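Local coordinates for trans-isoprenyl diphosphate synthase (Caulobacter crescentus, PDB 3OYR), which probably makes octaprenyl diphosphate, the precursor of quinone side chains, by adding isopentenyl units to an allylic diphosphate with the help of divalent metal ions, at residues L156-A159 / S160-A164; G166-L169 / Q170-S174; I187-A190 / K191-L195. All coordinates share one frame; numbering follows the deposited sequence.

Interaction 1: residues L156-A159 / S160-A164; sequences LARA and SRVIA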
loop_
_atom_site.group_PDB
_atom_site.type_symbol
_atom_site.label_atom_id
_atom_site.label_comp_id
_atom_site.label_asym_id
_atom_site.label_seq_id
_atom_site.Cartn_x
_atom_site.Cartn_y
_atom_site.Cartn_z
ATOM N N LEU B 156 2.417 11.636 -6.443
ATOM C CA LEU B 156 2.087 10.194 -6.387
ATOM C C LEU B 156 1.574 9.700 -5.050
ATOM O O LEU B 156 0.815 8.707 -4.994
ATOM C CB LEU B 156 3.272 9.336 -6.886
ATOM C CG LEU B 156 3.302 9.481 -8.417
ATOM C CD1 LEU B 156 4.692 9.367 -8.978
ATOM C CD2 LEU B 156 2.380 8.471 -9.057
ATOM N N ALA B 157 2.025 10.325 -3.961
ATOM C CA ALA B 157 1.454 10.059 -2.622
ATOM C C ALA B 157 -0.049 10.382 -2.605
ATOM O O ALA B 157 -0.888 9.560 -2.172
ATOM C CB ALA B 157 2.176 10.860 -1.548
ATOM N N ARG B 158 -0.370 11.558 -3.132
ATOM C CA ARG B 158 -1.737 12.017 -3.260
ATOM C C ARG B 158 -2.523 11.048 -4.134
ATOM O O ARG B 158 -3.591 10.571 -3.722
ATOM C CB ARG B 158 -1.796 13.453 -3.821
ATOM C CG ARG B 158 -3.258 13.941 -3.919
ATOM C CD ARG B 158 -3.481 15.266 -4.642
ATOM N NE ARG B 158 -4.905 15.359 -5.018
ATOM C CZ ARG B 158 -5.426 14.936 -6.178
ATOM N NH1 ARG B 158 -6.727 15.051 -6.397
ATOM N NH2 ARG B 158 -4.658 14.392 -7.125
ATOM N N ALA B 159 -1.970 10.696 -5.299
ATOM C CA ALA B 159 -2.655 9.746 -6.205
ATOM C C ALA B 159 -2.958 8.432 -5.509
ATOM O O ALA B 159 -4.057 7.911 -5.639
ATOM C CB ALA B 159 -1.854 9.498 -7.456
ATOM N N SER B 160 -2.004 7.928 -4.732
ATOM C CA SER B 160 -2.195 6.654 -4.050
ATOM C C SER B 160 -3.283 6.700 -2.988
ATOM O O SER B 160 -4.001 5.705 -2.791
ATOM C CB SER B 160 -0.904 6.154 -3.417
ATOM O OG SER B 160 0.120 6.054 -4.383
ATOM N N ARG B 161 -3.412 7.847 -2.322
ATOM C CA ARG B 161 -4.441 8.038 -1.316
ATOM C C ARG B 161 -5.814 8.067 -1.977
ATOM O O ARG B 161 -6.759 7.448 -1.489
ATOM C CB ARG B 161 -4.162 9.323 -0.537
ATOM C CG ARG B 161 -5.135 9.636 0.600
ATOM C CD ARG B 161 -6.099 10.741 0.191
ATOM N NE ARG B 161 -5.379 11.965 -0.184
ATOM C CZ ARG B 161 -5.940 13.022 -0.758
ATOM N NH1 ARG B 161 -7.233 13.012 -1.059
ATOM N NH2 ARG B 161 -5.205 14.084 -1.042
ATOM N N VAL B 162 -5.879 8.753 -3.108
ATOM C CA VAL B 162 -7.100 8.965 -3.862
ATOM C C VAL B 162 -7.609 7.650 -4.472
ATOM O O VAL B 162 -8.817 7.374 -4.459
ATOM C CB VAL B 162 -6.881 10.093 -4.893
ATOM C CG1 VAL B 162 -7.953 10.104 -5.943
ATOM C CG2 VAL B 162 -6.900 11.420 -4.178
ATOM N N ILE B 163 -6.684 6.814 -4.940
ATOM C CA ILE B 163 -7.039 5.453 -5.347
ATOM C C ILE B 163 -7.741 4.687 -4.232
ATOM O O ILE B 163 -8.795 4.110 -4.460
ATOM C CB ILE B 163 -5.800 4.662 -5.846
ATOM C CG1 ILE B 163 -5.295 5.276 -7.153
ATOM C CG2 ILE B 163 -6.130 3.203 -6.061
ATOM C CD1 ILE B 163 -3.844 4.983 -7.449
ATOM N N ALA B 164 -7.165 4.693 -3.027
ATOM C CA ALA B 164 -7.777 3.977 -1.906
ATOM C C ALA B 164 -9.185 4.495 -1.581
ATOM O O ALA B 164 -10.104 3.702 -1.336
ATOM C CB ALA B 164 -6.893 4.049 -0.696
#

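Interaction 2: residues G166-L169 / Q170-S174; sequences GEVL and QLMRS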
loop_
_atom_site.group_PDB
_atom_site.type_symbol
_atom_site.label_atom_id
_atom_site.label_comp_id
_atom_site.label_asym_id
_atom_site.label_seq_id
_atom_site.Cartn_x
_atom_site.Cartn_y
_atom_site.Cartn_z
ATOM N N GLY B 166 -11.251 6.046 -3.664
ATOM C CA GLY B 166 -12.108 5.604 -4.752
ATOM C C GLY B 166 -12.523 4.162 -4.599
ATOM O O GLY B 166 -13.649 3.821 -4.883
ATOM N N GLU B 167 -11.609 3.317 -4.136
ATOM C CA GLU B 167 -11.915 1.901 -3.953
ATOM C C GLU B 167 -12.863 1.664 -2.781
ATOM O O GLU B 167 -13.746 0.797 -2.844
ATOM C CB GLU B 167 -10.625 1.120 -3.728
ATOM C CG GLU B 167 -9.724 0.978 -4.984
ATOM C CD GLU B 167 -10.075 -0.244 -5.808
ATOM O OE1 GLU B 167 -11.159 -0.262 -6.435
ATOM O OE2 GLU B 167 -9.256 -1.188 -5.828
ATOM N N VAL B 168 -12.667 2.420 -1.702
ATOM C CA VAL B 168 -13.590 2.387 -0.587
ATOM C C VAL B 168 -14.974 2.893 -1.017
ATOM O O VAL B 168 -15.983 2.262 -0.695
ATOM C CB VAL B 168 -13.029 3.145 0.645
ATOM C CG1 VAL B 168 -14.047 3.236 1.751
ATOM C CG2 VAL B 168 -11.834 2.436 1.176
ATOM N N LEU B 169 -15.007 3.995 -1.778
ATOM C CA LEU B 169 -16.252 4.590 -2.256
ATOM C C LEU B 169 -17.014 3.601 -3.108
ATOM O O LEU B 169 -18.228 3.483 -2.975
ATOM C CB LEU B 169 -16.010 5.873 -3.071
ATOM C CG LEU B 169 -17.235 6.705 -3.513
ATOM C CD1 LEU B 169 -18.265 6.932 -2.375
ATOM C CD2 LEU B 169 -16.768 8.060 -4.108
ATOM N N GLN B 170 -16.289 2.898 -3.973
ATOM C CA GLN B 170 -16.851 1.823 -4.759
ATOM C C GLN B 170 -17.371 0.673 -3.879
ATOM O O GLN B 170 -18.496 0.208 -4.070
ATOM C CB GLN B 170 -15.814 1.317 -5.741
ATOM C CG GLN B 170 -16.318 0.192 -6.595
ATOM C CD GLN B 170 -15.264 -0.295 -7.533
ATOM O OE1 GLN B 170 -15.266 0.058 -8.702
ATOM N NE2 GLN B 170 -14.333 -1.097 -7.022
ATOM N N LEU B 171 -16.570 0.239 -2.906
ATOM C CA LEU B 171 -16.994 -0.808 -1.962
ATOM C C LEU B 171 -18.309 -0.454 -1.256
ATOM O O LEU B 171 -19.201 -1.295 -1.145
ATOM C CB LEU B 171 -15.894 -1.114 -0.932
ATOM C CG LEU B 171 -16.111 -2.299 0.025
ATOM C CD1 LEU B 171 -16.199 -3.633 -0.723
ATOM C CD2 LEU B 171 -15.015 -2.358 1.078
ATOM N N MET B 172 -18.421 0.796 -0.808
ATOM C CA MET B 172 -19.612 1.286 -0.112
ATOM C C MET B 172 -20.816 1.568 -1.017
ATOM O O MET B 172 -21.954 1.356 -0.614
ATOM C CB MET B 172 -19.299 2.549 0.711
ATOM C CG MET B 172 -18.269 2.380 1.844
ATOM S SD MET B 172 -18.392 0.892 2.880
ATOM C CE MET B 172 -20.000 1.107 3.637
ATOM N N ARG B 173 -20.575 2.054 -2.229
ATOM C CA ARG B 173 -21.668 2.627 -2.998
ATOM C C ARG B 173 -21.970 1.960 -4.326
ATOM O O ARG B 173 -23.058 2.157 -4.872
ATOM C CB ARG B 173 -21.483 4.134 -3.183
ATOM C CG ARG B 173 -21.741 4.926 -1.913
ATOM C CD ARG B 173 -22.296 6.285 -2.242
ATOM N NE ARG B 173 -23.485 6.579 -1.447
ATOM C CZ ARG B 173 -24.209 7.692 -1.548
ATOM N NH1 ARG B 173 -23.870 8.641 -2.414
ATOM N NH2 ARG B 173 -25.276 7.858 -0.775
ATOM N N SER B 174 -21.040 1.160 -4.845
ATOM C CA SER B 174 -21.257 0.561 -6.168
ATOM C C SER B 174 -22.117 -0.695 -6.121
ATOM O O SER B 174 -22.447 -1.248 -7.163
ATOM C CB SER B 174 -19.940 0.261 -6.892
ATOM O OG SER B 174 -19.426 1.409 -7.538
HETATM O O HOH W 1 -13.684 -1.652 -4.102
#

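Interaction 3: residues I187-A190 / K191-L195; sequences IIQA and KTAEL. With DMA (dimethylallyl diphosphate), chain G.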
loop_
_atom_site.group_PDB
_atom_site.type_symbol
_atom_site.label_atom_id
_atom_site.label_comp_id
_atom_site.label_asym_id
_atom_site.label_seq_id
_atom_site.Cartn_x
_atom_site.Cartn_y
_atom_site.Cartn_z
ATOM N N ILE B 187 -16.111 7.884 -8.578
ATOM C CA ILE B 187 -15.381 6.660 -8.328
ATOM C C ILE B 187 -14.313 6.371 -9.379
ATOM O O ILE B 187 -13.150 6.131 -9.020
ATOM C CB ILE B 187 -16.364 5.464 -8.273
ATOM C CG1 ILE B 187 -17.226 5.560 -7.007
ATOM C CG2 ILE B 187 -15.644 4.112 -8.487
ATOM C CD1 ILE B 187 -18.412 4.550 -6.974
ATOM N N ILE B 188 -14.684 6.396 -10.664
ATOM C CA ILE B 188 -13.695 6.081 -11.701
ATOM C C ILE B 188 -12.621 7.164 -11.792
ATOM O O ILE B 188 -11.476 6.871 -12.092
ATOM C CB ILE B 188 -14.310 5.708 -13.082
ATOM C CG1 ILE B 188 -15.089 6.879 -13.719
ATOM C CG2 ILE B 188 -15.214 4.491 -12.908
ATOM C CD1 ILE B 188 -15.319 6.744 -15.246
ATOM N N GLN B 189 -12.968 8.407 -11.473
ATOM C CA GLN B 189 -11.928 9.441 -11.503
ATOM C C GLN B 189 -10.846 9.158 -10.444
ATOM O O GLN B 189 -9.642 9.284 -10.713
ATOM C CB GLN B 189 -12.506 10.847 -11.375
ATOM C CG GLN B 189 -11.414 11.928 -11.495
ATOM C CD GLN B 189 -11.945 13.340 -11.473
ATOM O OE1 GLN B 189 -12.810 13.709 -12.265
ATOM N NE2 GLN B 189 -11.381 14.161 -10.597
ATOM N N ALA B 190 -11.292 8.740 -9.267
ATOM C CA ALA B 190 -10.415 8.511 -8.132
ATOM C C ALA B 190 -9.632 7.216 -8.281
ATOM O O ALA B 190 -8.417 7.211 -8.147
ATOM C CB ALA B 190 -11.218 8.515 -6.826
ATOM N N LYS B 191 -10.331 6.125 -8.584
ATOM C CA LYS B 191 -9.710 4.823 -8.555
ATOM C C LYS B 191 -8.864 4.539 -9.793
ATOM O O LYS B 191 -7.966 3.707 -9.723
ATOM C CB LYS B 191 -10.758 3.730 -8.360
ATOM C CG LYS B 191 -11.387 3.255 -9.655
ATOM C CD LYS B 191 -12.134 1.957 -9.449
ATOM C CE LYS B 191 -12.917 1.620 -10.710
ATOM N NZ LYS B 191 -13.619 0.301 -10.561
ATOM N N THR B 192 -9.141 5.223 -10.908
ATOM C CA THR B 192 -8.431 4.927 -12.157
ATOM C C THR B 192 -7.802 6.135 -12.818
ATOM O O THR B 192 -6.634 6.093 -13.189
ATOM C CB THR B 192 -9.335 4.192 -13.159
ATOM O OG1 THR B 192 -9.783 2.956 -12.571
ATOM C CG2 THR B 192 -8.581 3.897 -14.464
ATOM N N ALA B 193 -8.564 7.214 -12.975
ATOM C CA ALA B 193 -8.066 8.341 -13.763
ATOM C C ALA B 193 -6.927 9.113 -13.072
ATOM O O ALA B 193 -6.041 9.640 -13.741
ATOM C CB ALA B 193 -9.209 9.267 -14.161
ATOM N N GLU B 194 -6.941 9.143 -11.739
ATOM C CA GLU B 194 -5.943 9.878 -10.970
ATOM C C GLU B 194 -4.495 9.383 -11.132
ATOM O O GLU B 194 -3.568 10.193 -11.208
ATOM C CB GLU B 194 -6.309 9.871 -9.490
ATOM C CG GLU B 194 -5.873 11.123 -8.782
ATOM C CD GLU B 194 -6.765 12.294 -9.134
ATOM O OE1 GLU B 194 -8.008 12.211 -8.981
ATOM O OE2 GLU B 194 -6.220 13.305 -9.581
ATOM N N LEU B 195 -4.298 8.072 -11.200
ATOM C CA LEU B 195 -2.967 7.476 -11.429
ATOM C C LEU B 195 -2.405 7.847 -12.841
ATOM O O LEU B 195 -1.202 8.189 -12.999
ATOM C CB LEU B 195 -3.001 5.955 -11.210
ATOM C CG LEU B 195 -1.622 5.297 -11.142
ATOM C CD1 LEU B 195 -0.675 6.060 -10.197
ATOM C CD2 LEU B 195 -1.762 3.872 -10.707
HETATM C C1 DMA G . -10.171 -0.752 -10.653
HETATM O O1 DMA G . -10.835 -1.120 -11.856
HETATM C C2 DMA G . -8.917 -1.528 -10.397
HETATM C C3 DMA G . -7.799 -0.957 -9.933
HETATM C C4 DMA G . -7.674 0.500 -9.618
HETATM C C5 DMA G . -6.619 -1.846 -9.720
HETATM P PA DMA G . -11.467 -2.586 -12.187
HETATM O O1A DMA G . -12.499 -2.297 -13.234
HETATM O O2A DMA G . -11.829 -3.362 -10.950
HETATM O O3A DMA G . -10.170 -3.239 -12.898
HETATM P PB DMA G . -10.018 -4.767 -13.405
HETATM O O1B DMA G . -8.680 -4.626 -14.081
HETATM O O2B DMA G . -11.199 -5.017 -14.313
HETATM O O3B DMA G . -10.059 -5.658 -12.184
HETATM O O HOH W 2 -6.244 6.593 -10.156
#

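Interaction 1: residues L156-A159 / S160-A164
Arg-158 and Arg-161 meet one turn apart on helix 150-173, one of the long helices of the all-helical isoprenoid synthase fold. Their guanidinium planes stand almost perpendicular, 87° apart, and the closest approach is not between the charged heads: Arg-161 NH2 comes up to the aliphatic CG of Arg-158, at 3.5 Å. Arg-158 leaves the helix with CG trans to its backbone N (chi1 -179°) and runs extended to NE, whereas Arg-161, bent at chi2 and chi3, slants across it. Val-162 packs its CG2 methyl over one face of each guanidinium, offset toward the rim. Each of the two like charges has its own acid: Arg-158 pairs with Glu-194 of helix 181-206, and Arg-161 with Glu-165 of its own helix through NH1 and with Glu-142 of the second subunit through NE, so this turn also belongs to the dimer interface. Round the helix, the Ser-160 side chain touches Phe-137 of helix 126-147 and Ile-97 of helix 87-109. Its buried hydroxyl lies beside its own backbone N (chi1 -56°) and turns back along the helix. Leu-156 O thus accepts two bonds, from Ser-160 N at 2.9 Å and from Ser-160 OG at 2.8 Å, arriving from opposite faces of the carbonyl plane.

Interaction 2: residues G166-L169 / Q170-S174
A fully stretched chain (chi1 180°, chi2 -179°) carries the Gln-170 amide alongside Glu-167, which instead bends at chi2 (-89°) to bring its carboxylate round to the same side of helix 150-173. The two side chains point the same way, yet carboxylate and amide planes are turned 67° apart. Although Gln-170 NE2 lies 3.3 Å from Glu-167 OE1, the angle is too poor for a hydrogen bond. The amide NH2 goes to a water instead, which accepts from Gln-170 NE2 at 3.0 Å and donates to Glu-167 O at 2.8 Å. That same carbonyl also takes the helix bond from Leu-171 N, 2.9 Å from Glu-167 O. Further round, Leu-169 CD1 lies against the aliphatic part of Arg-173, 4.0 Å from its CG, and Val-168 CG1 meets Met-172 CG at 4.3 Å. Val-168 and Leu-171 also pack on Leu-131 and Ala-127 of the second subunit. The polar side faces the metal site: Gln-170 OE1 probably accepts from Lys-191 NZ, and Glu-167 OE2 sits close to calcium-binding Asp-105. Two carboxylates so close would probably make the site more negative, which suits a neighbouring cation, while the water and, probably, Lys-191 would together set the rotation of the Gln-170 amide.

Interaction 3: residues I187-A190 / K191-L195
A wider pi-type turn at 191-193 locally widens helix 181-206 where it lines the dimethylallyl diphosphate pocket, and the backbone bonds mark the change. Lys-191 N still bonds to Ile-187 O in the ordinary alpha pattern, but Ile-188 O then accepts from two successive amides, Thr-192 N and Ala-193 N, each at 3.1 Å. The second lies in the carbonyl plane; Thr-192 N comes from above it, 37° out. A weak bond from Glu-194 N to Gln-189 O carries on the wider spacing. Ala-190 O is met by a water, which donates to it at 3.0 Å and accepts from Leu-195 N at 2.7 Å, bridging where the regular ladder has slipped.

Lys-191, in this turn, lies against the ligand. Its CG sits between the backbone N and the carbonyl carbon (chi1 86°), and from there the extended chain runs back over Ile-187 and Ile-188, with Lys-191 CD 4.2 Å from Ile-187 CG2. The end of the chain lies along the C1 end of the ligand: Lys-191 CD is 3.6 Å from C1, and Lys-191 NZ makes a weak bond of 3.4 Å to ligand O1, the oxygen joining the prenyl carbon to the diphosphate. NZ also has the Gln-170 amide as a polar partner, and its positive charge is likely to offset the negative charge of the diphosphate. Thr-192 touches a second dimethylallyl diphosphate and hydrogen-bonds to Gln-229 through OG1.

Helix 150-173 covers one side, with Val-162 against Ala-190 and Glu-194, and helix 211-238 another, with Leu-222 and Leu-226 on Ala-193, while Leu-195 reaches Ile-97 and His-98 of helix 87-109.

Overall arrangement
Interactions 1 and 2 follow each other on helix 150-173, their centres about 15 Å apart, and both touch the second subunit. Interaction 3 comes later in the chain, on helix 181-206, which packs against the preceding helix; its centre lies about 9 Å from that of interaction 1 and about 12 Å from that of interaction 2. A salt bridge from interaction 1 and a probable hydrogen bond from interaction 2 join the two helices at two points, with small residues meeting between them, Gly-166 CA lying 3.7 Å from Ala-190 CB. The two helices thus connect the dimer interface to the wall of the ligand pocket, close to the calcium-binding aspartates of helix 87-109.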